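Local structure of D-aminopeptidase (Bacillus subtilis, 1HI9) at residues Arg129-Ala138 with Lys159-Asn167; Ser116-Phe124 with Met261-Met269. The protein hydrolyses N-terminal residues from peptides containing D-amino acids, as a zinc-dependent, self-compartmentalizing decamer with its active sites in a central chamber. One frame throughout, in Å; residues are numbered along the deposited sequence.

Contact 1 (Arg129-Ala138 with Lys159-Asn167); sequences RPVGELGLNA and KEAEELIPN. With ZN (zinc ion), chain F.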
ATOM      1  N   ARG A 129      29.588  20.549  31.582  1.00 50.69           N
ATOM      2  CA  ARG A 129      28.359  21.247  31.899  1.00 49.35           C
ATOM      3  C   ARG A 129      27.187  20.771  31.042  1.00 48.36           C
ATOM      4  O   ARG A 129      27.232  20.847  29.814  1.00 48.05           O
ATOM      5  CB  ARG A 129      28.507  22.754  31.734  1.00 51.88           C
ATOM      6  CG  ARG A 129      27.188  23.451  32.026  1.00 55.77           C
ATOM      7  CD  ARG A 129      27.340  24.909  32.347  1.00 59.17           C
ATOM      8  NE  ARG A 129      26.093  25.428  32.899  1.00 62.65           N
ATOM      9  CZ  ARG A 129      25.948  26.650  33.403  1.00 63.87           C
ATOM     10  NH1 ARG A 129      26.982  27.487  33.424  1.00 63.15           N
ATOM     11  NH2 ARG A 129      24.773  27.025  33.891  1.00 63.38           N
ATOM     12  N   PRO A 130      26.112  20.284  31.689  1.00 46.31           N
ATOM     13  CA  PRO A 130      24.912  19.787  31.012  1.00 43.86           C
ATOM     14  C   PRO A 130      24.228  20.852  30.163  1.00 42.39           C
ATOM     15  O   PRO A 130      23.888  21.920  30.665  1.00 42.99           O
ATOM     16  CB  PRO A 130      24.017  19.340  32.170  1.00 43.50           C
ATOM     17  CG  PRO A 130      24.985  18.974  33.233  1.00 46.12           C
ATOM     18  CD  PRO A 130      26.011  20.076  33.143  1.00 46.37           C
ATOM     19  N   VAL A 131      24.044  20.574  28.876  1.00 41.14           N
ATOM     20  CA  VAL A 131      23.343  21.504  27.989  1.00 38.56           C
ATOM     21  C   VAL A 131      22.559  20.769  26.899  1.00 38.01           C
ATOM     22  O   VAL A 131      22.813  19.600  26.590  1.00 35.82           O
ATOM     23  CB  VAL A 131      24.306  22.487  27.287  1.00 38.42           C
ATOM     24  CG1 VAL A 131      25.020  23.341  28.318  1.00 40.40           C
ATOM     25  CG2 VAL A 131      25.314  21.720  26.422  1.00 38.21           C
ATOM     26  N   GLY A 132      21.589  21.469  26.329  1.00 39.17           N
ATOM     27  CA  GLY A 132      20.800  20.906  25.254  1.00 38.01           C
ATOM     28  C   GLY A 132      20.999  21.820  24.067  1.00 37.68           C
ATOM     29  O   GLY A 132      22.018  22.515  23.981  1.00 38.24           O
ATOM     30  N   GLU A 133      20.037  21.828  23.154  1.00 37.13           N
ATOM     31  CA  GLU A 133      20.113  22.695  21.980  1.00 36.05           C
ATOM     32  C   GLU A 133      20.290  24.142  22.430  1.00 36.89           C
ATOM     33  O   GLU A 133      21.105  24.888  21.886  1.00 35.96           O
ATOM     34  CB  GLU A 133      18.827  22.576  21.153  1.00 35.04           C
ATOM     35  CG  GLU A 133      18.700  21.272  20.390  1.00 33.50           C
ATOM     36  CD  GLU A 133      17.299  21.025  19.872  1.00 33.13           C
ATOM     37  OE1 GLU A 133      16.661  21.983  19.383  1.00 33.44           O
ATOM     38  OE2 GLU A 133      16.832  19.870  19.945  1.00 30.94           O
ATOM     39  N   LEU A 134      19.515  24.524  23.439  1.00 36.73           N
ATOM     40  CA  LEU A 134      19.555  25.874  23.973  1.00 37.50           C
ATOM     41  C   LEU A 134      20.968  26.262  24.390  1.00 37.35           C
ATOM     42  O   LEU A 134      21.477  27.308  23.986  1.00 36.62           O
ATOM     43  CB  LEU A 134      18.605  25.967  25.159  1.00 37.09           C
ATOM     44  CG  LEU A 134      18.194  27.364  25.585  1.00 39.34           C
ATOM     45  CD1 LEU A 134      16.896  27.275  26.384  1.00 38.31           C
ATOM     46  CD2 LEU A 134      19.305  28.001  26.390  1.00 41.27           C
ATOM     47  N   GLY A 135      21.597  25.398  25.178  1.00 36.94           N
ATOM     48  CA  GLY A 135      22.937  25.660  25.656  1.00 36.94           C
ATOM     49  C   GLY A 135      23.960  25.693  24.552  1.00 36.65           C
ATOM     50  O   GLY A 135      24.735  26.642  24.466  1.00 37.63           O
ATOM     51  N   LEU A 136      23.980  24.669  23.706  1.00 36.72           N
ATOM     52  CA  LEU A 136      24.941  24.647  22.613  1.00 36.82           C
ATOM     53  C   LEU A 136      24.803  25.881  21.726  1.00 37.52           C
ATOM     54  O   LEU A 136      25.805  26.486  21.349  1.00 36.84           O
ATOM     55  CB  LEU A 136      24.768  23.392  21.754  1.00 37.19           C
ATOM     56  CG  LEU A 136      25.318  22.071  22.289  1.00 39.86           C
ATOM     57  CD1 LEU A 136      25.104  20.977  21.227  1.00 39.98           C
ATOM     58  CD2 LEU A 136      26.800  22.202  22.617  1.00 36.90           C
ATOM     59  N   ASN A 137      23.571  26.256  21.388  1.00 36.76           N
ATOM     60  CA  ASN A 137      23.379  27.416  20.527  1.00 36.92           C
ATOM     61  C   ASN A 137      23.817  28.708  21.230  1.00 37.71           C
ATOM     62  O   ASN A 137      24.349  29.627  20.593  1.00 36.09           O
ATOM     63  CB  ASN A 137      21.921  27.521  20.059  1.00 37.01           C
ATOM     64  CG  ASN A 137      21.459  26.285  19.287  1.00 36.34           C
ATOM     65  OD1 ASN A 137      22.272  25.502  18.788  1.00 38.15           O
ATOM     66  ND2 ASN A 137      20.156  26.116  19.180  1.00 33.81           N
ATOM     67  N   ALA A 138      23.623  28.762  22.546  1.00 36.07           N
ATOM     68  CA  ALA A 138      24.018  29.934  23.309  1.00 35.62           C
ATOM     69  C   ALA A 138      25.538  30.036  23.290  1.00 35.88           C
ATOM     70  O   ALA A 138      26.097  31.122  23.129  1.00 34.42           O
ATOM     71  CB  ALA A 138      23.500  29.835  24.744  1.00 35.06           C
ATOM     72  N   LYS A 159      12.917  28.065  32.121  1.00 40.24           N
ATOM     73  CA  LYS A 159      13.646  27.794  33.350  1.00 42.23           C
ATOM     74  C   LYS A 159      15.068  27.374  33.017  1.00 41.89           C
ATOM     75  O   LYS A 159      16.026  27.805  33.661  1.00 40.11           O
ATOM     76  CB  LYS A 159      12.948  26.680  34.127  1.00 46.28           C
ATOM     77  CG  LYS A 159      13.321  26.581  35.596  1.00 52.37           C
ATOM     78  CD  LYS A 159      12.912  27.853  36.350  1.00 58.06           C
ATOM     79  CE  LYS A 159      12.996  27.669  37.868  1.00 60.02           C
ATOM     80  NZ  LYS A 159      12.032  26.631  38.355  1.00 61.69           N
ATOM     81  N   GLU A 160      15.195  26.520  32.004  1.00 41.26           N
ATOM     82  CA  GLU A 160      16.500  26.035  31.572  1.00 42.28           C
ATOM     83  C   GLU A 160      17.350  27.209  31.074  1.00 42.03           C
ATOM     84  O   GLU A 160      18.541  27.293  31.373  1.00 41.89           O
ATOM     85  CB  GLU A 160      16.321  24.968  30.481  1.00 41.90           C
ATOM     86  CG  GLU A 160      17.599  24.485  29.819  1.00 41.37           C
ATOM     87  CD  GLU A 160      17.353  23.339  28.829  1.00 43.78           C
ATOM     88  OE1 GLU A 160      18.225  23.099  27.966  1.00 43.88           O
ATOM     89  OE2 GLU A 160      16.297  22.670  28.911  1.00 43.29           O
ATOM     90  N   ALA A 161      16.727  28.130  30.342  1.00 42.14           N
ATOM     91  CA  ALA A 161      17.432  29.296  29.814  1.00 42.25           C
ATOM     92  C   ALA A 161      17.974  30.193  30.921  1.00 42.85           C
ATOM     93  O   ALA A 161      19.162  30.512  30.955  1.00 40.89           O
ATOM     94  CB  ALA A 161      16.519  30.091  28.913  1.00 38.87           C
ATOM     95  N   GLU A 162      17.102  30.592  31.835  1.00 45.65           N
ATOM     96  CA  GLU A 162      17.528  31.471  32.908  1.00 49.70           C
ATOM     97  C   GLU A 162      18.541  30.870  33.889  1.00 50.28           C
ATOM     98  O   GLU A 162      19.256  31.607  34.564  1.00 50.04           O
ATOM     99  CB  GLU A 162      16.308  32.029  33.648  1.00 50.31           C
ATOM    100  CG  GLU A 162      15.239  31.025  33.947  1.00 53.01           C
ATOM    101  CD  GLU A 162      13.905  31.687  34.284  1.00 54.58           C
ATOM    102  OE1 GLU A 162      13.420  32.508  33.475  1.00 53.11           O
ATOM    103  OE2 GLU A 162      13.334  31.374  35.353  1.00 57.31           O
ATOM    104  N   GLU A 163      18.618  29.544  33.953  1.00 50.62           N
ATOM    105  CA  GLU A 163      19.572  28.892  34.839  1.00 51.01           C
ATOM    106  C   GLU A 163      20.938  28.834  34.181  1.00 50.83           C
ATOM    107  O   GLU A 163      21.925  28.461  34.815  1.00 52.23           O
ATOM    108  CB  GLU A 163      19.123  27.476  35.182  1.00 52.66           C
ATOM    109  CG  GLU A 163      17.890  27.428  36.072  1.00 58.37           C
ATOM    110  CD  GLU A 163      17.535  26.016  36.523  1.00 59.63           C
ATOM    111  OE1 GLU A 163      16.549  25.871  37.281  1.00 61.47           O
ATOM    112  OE2 GLU A 163      18.237  25.058  36.122  1.00 61.49           O
ATOM    113  N   LEU A 164      20.993  29.215  32.909  1.00 49.50           N
ATOM    114  CA  LEU A 164      22.228  29.200  32.147  1.00 47.69           C
ATOM    115  C   LEU A 164      22.695  30.604  31.792  1.00 47.54           C
ATOM    116  O   LEU A 164      23.883  30.901  31.858  1.00 47.76           O
ATOM    117  CB  LEU A 164      22.033  28.387  30.867  1.00 47.67           C
ATOM    118  CG  LEU A 164      23.245  28.302  29.937  1.00 47.99           C
ATOM    119  CD1 LEU A 164      24.274  27.376  30.548  1.00 48.60           C
ATOM    120  CD2 LEU A 164      22.820  27.794  28.578  1.00 47.58           C
ATOM    121  N   ILE A 165      21.755  31.465  31.422  1.00 47.92           N
ATOM    122  CA  ILE A 165      22.068  32.834  31.033  1.00 46.93           C
ATOM    123  C   ILE A 165      21.486  33.853  32.015  1.00 47.26           C
ATOM    124  O   ILE A 165      20.274  34.064  32.069  1.00 45.89           O
ATOM    125  CB  ILE A 165      21.498  33.144  29.638  1.00 47.16           C
ATOM    126  CG1 ILE A 165      21.921  32.055  28.650  1.00 47.48           C
ATOM    127  CG2 ILE A 165      21.981  34.518  29.175  1.00 47.32           C
ATOM    128  CD1 ILE A 165      21.243  32.159  27.294  1.00 45.42           C
ATOM    129  N   PRO A 166      22.349  34.508  32.795  1.00 46.96           N
ATOM    130  CA  PRO A 166      21.907  35.509  33.773  1.00 47.23           C
ATOM    131  C   PRO A 166      21.148  36.695  33.161  1.00 47.94           C
ATOM    132  O   PRO A 166      21.567  37.264  32.149  1.00 48.07           O
ATOM    133  CB  PRO A 166      23.213  35.944  34.431  1.00 48.16           C
ATOM    134  CG  PRO A 166      24.077  34.695  34.331  1.00 48.93           C
ATOM    135  CD  PRO A 166      23.794  34.251  32.911  1.00 47.65           C
ATOM    136  N   ASN A 167      20.034  37.063  33.790  1.00 46.61           N
ATOM    137  CA  ASN A 167      19.201  38.184  33.355  1.00 45.65           C
ATOM    138  C   ASN A 167      18.511  37.999  32.011  1.00 45.35           C
ATOM    139  O   ASN A 167      17.905  38.934  31.488  1.00 46.00           O
ATOM    140  CB  ASN A 167      20.019  39.481  33.307  1.00 46.88           C
ATOM    141  CG  ASN A 167      20.794  39.725  34.581  1.00 46.33           C
ATOM    142  OD1 ASN A 167      20.227  39.721  35.672  1.00 44.54           O
ATOM    143  ND2 ASN A 167      22.103  39.927  34.449  1.00 45.43           N
TER
HETATM  144 ZN    ZN F 300      14.780  21.437  19.126  1.00 31.80          ZN
HETATM  145  O   HOH W   1      20.703  23.992  27.312  1.00 27.60           O
HETATM  146  O   HOH W   2      14.987  20.010  17.598  1.00 28.83           O
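Leu-164 has the most surface buried here, followed by Leu-134, and the two lie antiparallel, with CD2 of Leu-134 4.1 Å from CD2 of Leu-164. The two methyls of Leu-164 serve different partners. CD2 packs on the helix backbone, 3.6 Å from CA of Gly-135; a side chain there would strike CB of Val-131. CD1 lies over one face of the Arg-129 guanidinium, displaced toward its rim and 3.4 Å from CZ. Arg-129 spans that distance because its chain is extended from CG to NE, with CG turned opposite the backbone N (chi1 178°). On the other branch of the interface, CD1 of Leu-134 meets CB of Ala-161 at 3.8 Å, and Ala-138 adds its methyl against CD1 of Ile-165.

Polar contact runs through a water. It donates to OE1 of Glu-160 (2.7 Å) and accepts from N of Gly-132 (2.8 Å) and, weakly, from N of Gly-135, so the carboxylate faces the N-terminal turn of the helix through one solvent molecule; its OE2 bonds to N of Arg-106. In that same first turn, OE1 of Glu-133 binds zinc at 2.0 Å, a site completed by Asp-8, His-104 and a water. The contact thus joins the start of helix 133-143 to the end of helix 155-162, and Leu-134, Ala-138, Ala-161 and Ile-165 all rest on the strand 148-152 that connects these helices in sequence.

Contact 2 (Ser116-Phe124 with Met261-Met269); sequences SMIFGVRHF and MLVMTELAM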
ATOM      1  N   SER A 116      17.209  16.539  22.457  1.00 32.33           N
ATOM      2  CA  SER A 116      18.371  17.324  22.045  1.00 32.91           C
ATOM      3  C   SER A 116      18.862  16.870  20.669  1.00 32.97           C
ATOM      4  O   SER A 116      19.574  15.875  20.564  1.00 33.69           O
ATOM      5  CB  SER A 116      19.509  17.172  23.059  1.00 33.34           C
ATOM      6  OG  SER A 116      19.139  17.668  24.324  1.00 30.40           O
ATOM      7  N   MET A 117      18.480  17.615  19.632  1.00 34.41           N
ATOM      8  CA  MET A 117      18.837  17.334  18.237  1.00 35.50           C
ATOM      9  C   MET A 117      18.206  16.050  17.692  1.00 36.21           C
ATOM     10  O   MET A 117      17.414  16.104  16.759  1.00 35.28           O
ATOM     11  CB  MET A 117      20.354  17.289  18.062  1.00 37.10           C
ATOM     12  CG  MET A 117      21.045  18.636  18.271  1.00 41.35           C
ATOM     13  SD  MET A 117      20.377  19.995  17.240  1.00 41.76           S
ATOM     14  CE  MET A 117      21.011  19.563  15.606  1.00 41.28           C
ATOM     15  N   ILE A 118      18.559  14.899  18.259  1.00 36.70           N
ATOM     16  CA  ILE A 118      17.983  13.629  17.809  1.00 36.50           C
ATOM     17  C   ILE A 118      17.454  12.872  19.016  1.00 36.84           C
ATOM     18  O   ILE A 118      17.872  13.131  20.143  1.00 36.43           O
ATOM     19  CB  ILE A 118      19.031  12.752  17.103  1.00 35.58           C
ATOM     20  CG1 ILE A 118      20.193  12.477  18.059  1.00 35.63           C
ATOM     21  CG2 ILE A 118      19.523  13.449  15.847  1.00 34.49           C
ATOM     22  CD1 ILE A 118      21.135  11.406  17.579  1.00 36.47           C
ATOM     23  N   PHE A 119      16.536  11.941  18.777  1.00 37.60           N
ATOM     24  CA  PHE A 119      15.946  11.154  19.855  1.00 38.53           C
ATOM     25  C   PHE A 119      17.006  10.366  20.607  1.00 38.85           C
ATOM     26  O   PHE A 119      16.867  10.100  21.802  1.00 38.80           O
ATOM     27  CB  PHE A 119      14.899  10.183  19.292  1.00 38.63           C
ATOM     28  CG  PHE A 119      13.676  10.866  18.728  1.00 41.44           C
ATOM     29  CD1 PHE A 119      13.141  10.465  17.498  1.00 42.83           C
ATOM     30  CD2 PHE A 119      13.050  11.895  19.429  1.00 41.57           C
ATOM     31  CE1 PHE A 119      12.007  11.085  16.968  1.00 41.88           C
ATOM     32  CE2 PHE A 119      11.915  12.526  18.914  1.00 42.34           C
ATOM     33  CZ  PHE A 119      11.391  12.116  17.681  1.00 42.83           C
ATOM     34  N   GLY A 120      18.076  10.012  19.904  1.00 37.93           N
ATOM     35  CA  GLY A 120      19.130   9.225  20.512  1.00 37.35           C
ATOM     36  C   GLY A 120      20.029   9.833  21.578  1.00 36.75           C
ATOM     37  O   GLY A 120      20.734   9.094  22.266  1.00 36.89           O
ATOM     38  N   VAL A 121      20.041  11.151  21.741  1.00 35.67           N
ATOM     39  CA  VAL A 121      20.929  11.701  22.753  1.00 37.17           C
ATOM     40  C   VAL A 121      20.243  11.898  24.092  1.00 38.01           C
ATOM     41  O   VAL A 121      19.068  12.289  24.165  1.00 38.01           O
ATOM     42  CB  VAL A 121      21.557  13.055  22.340  1.00 37.20           C
ATOM     43  CG1 VAL A 121      22.058  12.995  20.910  1.00 37.96           C
ATOM     44  CG2 VAL A 121      20.563  14.170  22.532  1.00 40.67           C
ATOM     45  N   ARG A 122      20.973  11.608  25.161  1.00 36.81           N
ATOM     46  CA  ARG A 122      20.434  11.791  26.499  1.00 37.17           C
ATOM     47  C   ARG A 122      20.956  13.083  27.087  1.00 35.81           C
ATOM     48  O   ARG A 122      20.214  13.794  27.756  1.00 34.80           O
ATOM     49  CB  ARG A 122      20.808  10.618  27.399  1.00 38.63           C
ATOM     50  CG  ARG A 122      19.784   9.505  27.379  1.00 41.09           C
ATOM     51  CD  ARG A 122      20.218   8.401  28.286  1.00 43.50           C
ATOM     52  NE  ARG A 122      20.429   8.839  29.672  1.00 46.78           N
ATOM     53  CZ  ARG A 122      19.458   9.031  30.557  1.00 47.20           C
ATOM     54  NH1 ARG A 122      18.192   8.832  30.213  1.00 49.98           N
ATOM     55  NH2 ARG A 122      19.750   9.394  31.794  1.00 46.93           N
ATOM     56  N   HIS A 123      22.229  13.381  26.833  1.00 34.84           N
ATOM     57  CA  HIS A 123      22.845  14.608  27.331  1.00 35.80           C
ATOM     58  C   HIS A 123      23.974  15.106  26.431  1.00 36.21           C
ATOM     59  O   HIS A 123      24.676  14.323  25.789  1.00 36.63           O
ATOM     60  CB  HIS A 123      23.445  14.408  28.736  1.00 36.89           C
ATOM     61  CG  HIS A 123      22.436  14.159  29.812  1.00 35.32           C
ATOM     62  ND1 HIS A 123      22.302  12.941  30.440  1.00 33.85           N
ATOM     63  CD2 HIS A 123      21.500  14.970  30.360  1.00 36.05           C
ATOM     64  CE1 HIS A 123      21.324  13.007  31.327  1.00 33.92           C
ATOM     65  NE2 HIS A 123      20.821  14.229  31.298  1.00 36.44           N
ATOM     66  N   PHE A 124      24.131  16.421  26.402  1.00 36.84           N
ATOM     67  CA  PHE A 124      25.200  17.086  25.677  1.00 37.02           C
ATOM     68  C   PHE A 124      26.046  17.709  26.788  1.00 39.48           C
ATOM     69  O   PHE A 124      25.506  18.175  27.797  1.00 39.18           O
ATOM     70  CB  PHE A 124      24.653  18.212  24.796  1.00 38.02           C
ATOM     71  CG  PHE A 124      24.205  17.769  23.430  1.00 38.86           C
ATOM     72  CD1 PHE A 124      23.294  18.541  22.699  1.00 38.89           C
ATOM     73  CD2 PHE A 124      24.708  16.609  22.857  1.00 38.16           C
ATOM     74  CE1 PHE A 124      22.888  18.155  21.424  1.00 37.51           C
ATOM     75  CE2 PHE A 124      24.311  16.219  21.589  1.00 39.03           C
ATOM     76  CZ  PHE A 124      23.400  16.993  20.867  1.00 37.81           C
ATOM     77  N   MET A 261      29.258  17.825  16.843  1.00 34.01           N
ATOM     78  CA  MET A 261      27.964  17.399  17.367  1.00 32.73           C
ATOM     79  C   MET A 261      27.061  16.996  16.207  1.00 31.74           C
ATOM     80  O   MET A 261      26.411  15.957  16.253  1.00 32.65           O
ATOM     81  CB  MET A 261      27.324  18.531  18.183  1.00 33.36           C
ATOM     82  CG  MET A 261      25.917  18.246  18.703  1.00 33.71           C
ATOM     83  SD  MET A 261      24.638  18.603  17.472  1.00 35.59           S
ATOM     84  CE  MET A 261      24.858  20.371  17.330  1.00 34.45           C
ATOM     85  N   LEU A 262      27.042  17.814  15.160  1.00 32.10           N
ATOM     86  CA  LEU A 262      26.217  17.539  13.988  1.00 31.69           C
ATOM     87  C   LEU A 262      26.538  16.190  13.369  1.00 32.33           C
ATOM     88  O   LEU A 262      25.638  15.397  13.081  1.00 35.38           O
ATOM     89  CB  LEU A 262      26.406  18.639  12.950  1.00 31.66           C
ATOM     90  CG  LEU A 262      25.893  20.023  13.375  1.00 31.42           C
ATOM     91  CD1 LEU A 262      26.220  21.039  12.292  1.00 31.00           C
ATOM     92  CD2 LEU A 262      24.382  19.965  13.615  1.00 29.97           C
ATOM     93  N   VAL A 263      27.821  15.929  13.157  1.00 32.49           N
ATOM     94  CA  VAL A 263      28.262  14.667  12.577  1.00 31.97           C
ATOM     95  C   VAL A 263      27.996  13.462  13.484  1.00 32.57           C
ATOM     96  O   VAL A 263      27.440  12.463  13.030  1.00 33.79           O
ATOM     97  CB  VAL A 263      29.762  14.724  12.233  1.00 30.61           C
ATOM     98  CG1 VAL A 263      30.239  13.367  11.736  1.00 29.70           C
ATOM     99  CG2 VAL A 263      29.989  15.781  11.163  1.00 30.83           C
ATOM    100  N   MET A 264      28.402  13.555  14.751  1.00 32.63           N
ATOM    101  CA  MET A 264      28.197  12.472  15.709  1.00 32.26           C
ATOM    102  C   MET A 264      26.726  12.113  15.879  1.00 32.47           C
ATOM    103  O   MET A 264      26.390  10.934  15.956  1.00 31.60           O
ATOM    104  CB  MET A 264      28.792  12.838  17.072  1.00 35.23           C
ATOM    105  CG  MET A 264      30.314  12.686  17.161  1.00 37.03           C
ATOM    106  SD  MET A 264      30.988  13.292  18.766  1.00 39.37           S
ATOM    107  CE  MET A 264      31.553  14.820  18.258  1.00 37.25           C
ATOM    108  N   THR A 265      25.847  13.109  15.948  1.00 31.39           N
ATOM    109  CA  THR A 265      24.430  12.804  16.090  1.00 30.64           C
ATOM    110  C   THR A 265      23.891  12.234  14.774  1.00 31.87           C
ATOM    111  O   THR A 265      23.034  11.348  14.772  1.00 31.10           O
ATOM    112  CB  THR A 265      23.608  14.067  16.499  1.00 29.98           C
ATOM    113  OG1 THR A 265      23.818  15.137  15.554  1.00 27.39           O
ATOM    114  CG2 THR A 265      24.021  14.526  17.879  1.00 29.32           C
ATOM    115  N   GLU A 266      24.400  12.746  13.656  1.00 32.57           N
ATOM    116  CA  GLU A 266      23.970  12.262  12.346  1.00 33.12           C
ATOM    117  C   GLU A 266      24.313  10.768  12.217  1.00 33.29           C
ATOM    118  O   GLU A 266      23.534   9.976  11.683  1.00 31.48           O
ATOM    119  CB  GLU A 266      24.662  13.047  11.225  1.00 33.83           C
ATOM    120  CG  GLU A 266      24.116  12.733   9.847  1.00 34.21           C
ATOM    121  CD  GLU A 266      22.675  13.196   9.682  1.00 36.11           C
ATOM    122  OE1 GLU A 266      21.972  12.649   8.820  1.00 35.27           O
ATOM    123  OE2 GLU A 266      22.241  14.114  10.410  1.00 39.00           O
ATOM    124  N   LEU A 267      25.485  10.389  12.711  1.00 33.62           N
ATOM    125  CA  LEU A 267      25.905   8.998  12.661  1.00 33.43           C
ATOM    126  C   LEU A 267      25.040   8.159  13.587  1.00 34.12           C
ATOM    127  O   LEU A 267      24.627   7.046  13.244  1.00 36.18           O
ATOM    128  CB  LEU A 267      27.364   8.864  13.085  1.00 32.01           C
ATOM    129  CG  LEU A 267      28.402   9.489  12.147  1.00 32.32           C
ATOM    130  CD1 LEU A 267      29.744   9.582  12.837  1.00 30.70           C
ATOM    131  CD2 LEU A 267      28.502   8.656  10.876  1.00 32.68           C
ATOM    132  N   ALA A 268      24.771   8.693  14.768  1.00 34.43           N
ATOM    133  CA  ALA A 268      23.973   7.983  15.753  1.00 37.28           C
ATOM    134  C   ALA A 268      22.565   7.728  15.237  1.00 37.96           C
ATOM    135  O   ALA A 268      21.950   6.717  15.569  1.00 38.46           O
ATOM    136  CB  ALA A 268      23.930   8.781  17.062  1.00 37.12           C
ATOM    137  N   MET A 269      22.064   8.639  14.411  1.00 41.21           N
ATOM    138  CA  MET A 269      20.722   8.511  13.848  1.00 46.36           C
ATOM    139  C   MET A 269      20.523   7.236  13.026  1.00 47.65           C
ATOM    140  O   MET A 269      19.402   6.756  12.880  1.00 47.79           O
ATOM    141  CB  MET A 269      20.418   9.728  12.977  1.00 49.71           C
ATOM    142  CG  MET A 269      19.495  10.726  13.617  1.00 55.26           C
ATOM    143  SD  MET A 269      17.828  10.077  13.702  1.00 62.74           S
ATOM    144  CE  MET A 269      17.169  10.696  12.138  1.00 60.62           C
TER
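Ile-118 lies obliquely across Thr-265, its CD1 3.8 Å from CB of Thr-265 and also against the methyl of Ala-268, one turn further along the helix. CG1 of Ile-118 sits between its own backbone N and carbonyl carbon (chi1 59°), which sends CD1 toward Thr-265 and Ala-268, while CG2 packs 3.5 Å from CG of Met-269, whose chain runs antiparallel to it. An alanine in place of Ile-118 would probably leave a gap between the loop and the helix, with Thr-265 and Ala-268 losing their shared CD1 partner and Met-269 freer to shift.

At the other end, the side chains of Met-261 and Phe-124 run nearly perpendicular, and Met-261 comes at the ring obliquely. CG of Met-261 comes 3.5 Å from CZ of Phe-124, and its SD stands 4.9 Å from the ring centroid, 50° off the normal, a Met-aromatic contact. CG2 of Thr-265 meets the same ring at its edge, 3.9 Å from CZ of Phe-124, and also touches CG1 of Val-121. Met-117 also crosses Met-261 nearly perpendicularly: chi1 of -67° puts its CG 3.7 Å from SD of Met-261, and bends at chi2 and chi3 carry CE on to CD2 of Leu-262.

No hydrogen bond links the segments; they meet by van der Waals packing, including CD1 of Ile-118 against the backbone O of Thr-265. A helix, 254-268, here packs against the type I turn Ile-118 to Val-121 and the strand 121-126 of the antiparallel sheet, and the loop packed on it runs back to Met-117, near the catalytic nucleophile His-115 and the zinc ligand Glu-133.

The two contacts, with centres 18 Å apart, meet directly at several points. Near the metals, OE2 of Glu-133 in contact 1 lies 2.8 Å from N of Met-117 in contact 2, a probable hydrogen bond that is consistent with the loop helping to orient this zinc ligand; the Met-117 side chain itself lies about 6 Å from a zinc ion. Further along, N of Val-131 and O of Phe-124 are 3.0 Å apart, consistent with pairing of the neighbouring strands 129-131 and 121-126. Leu-136 packs on the Phe-124 ring, CD1 to CD1 at 3.4 Å. In sequence, contact 1 is nested within the loop that contact 2 closes.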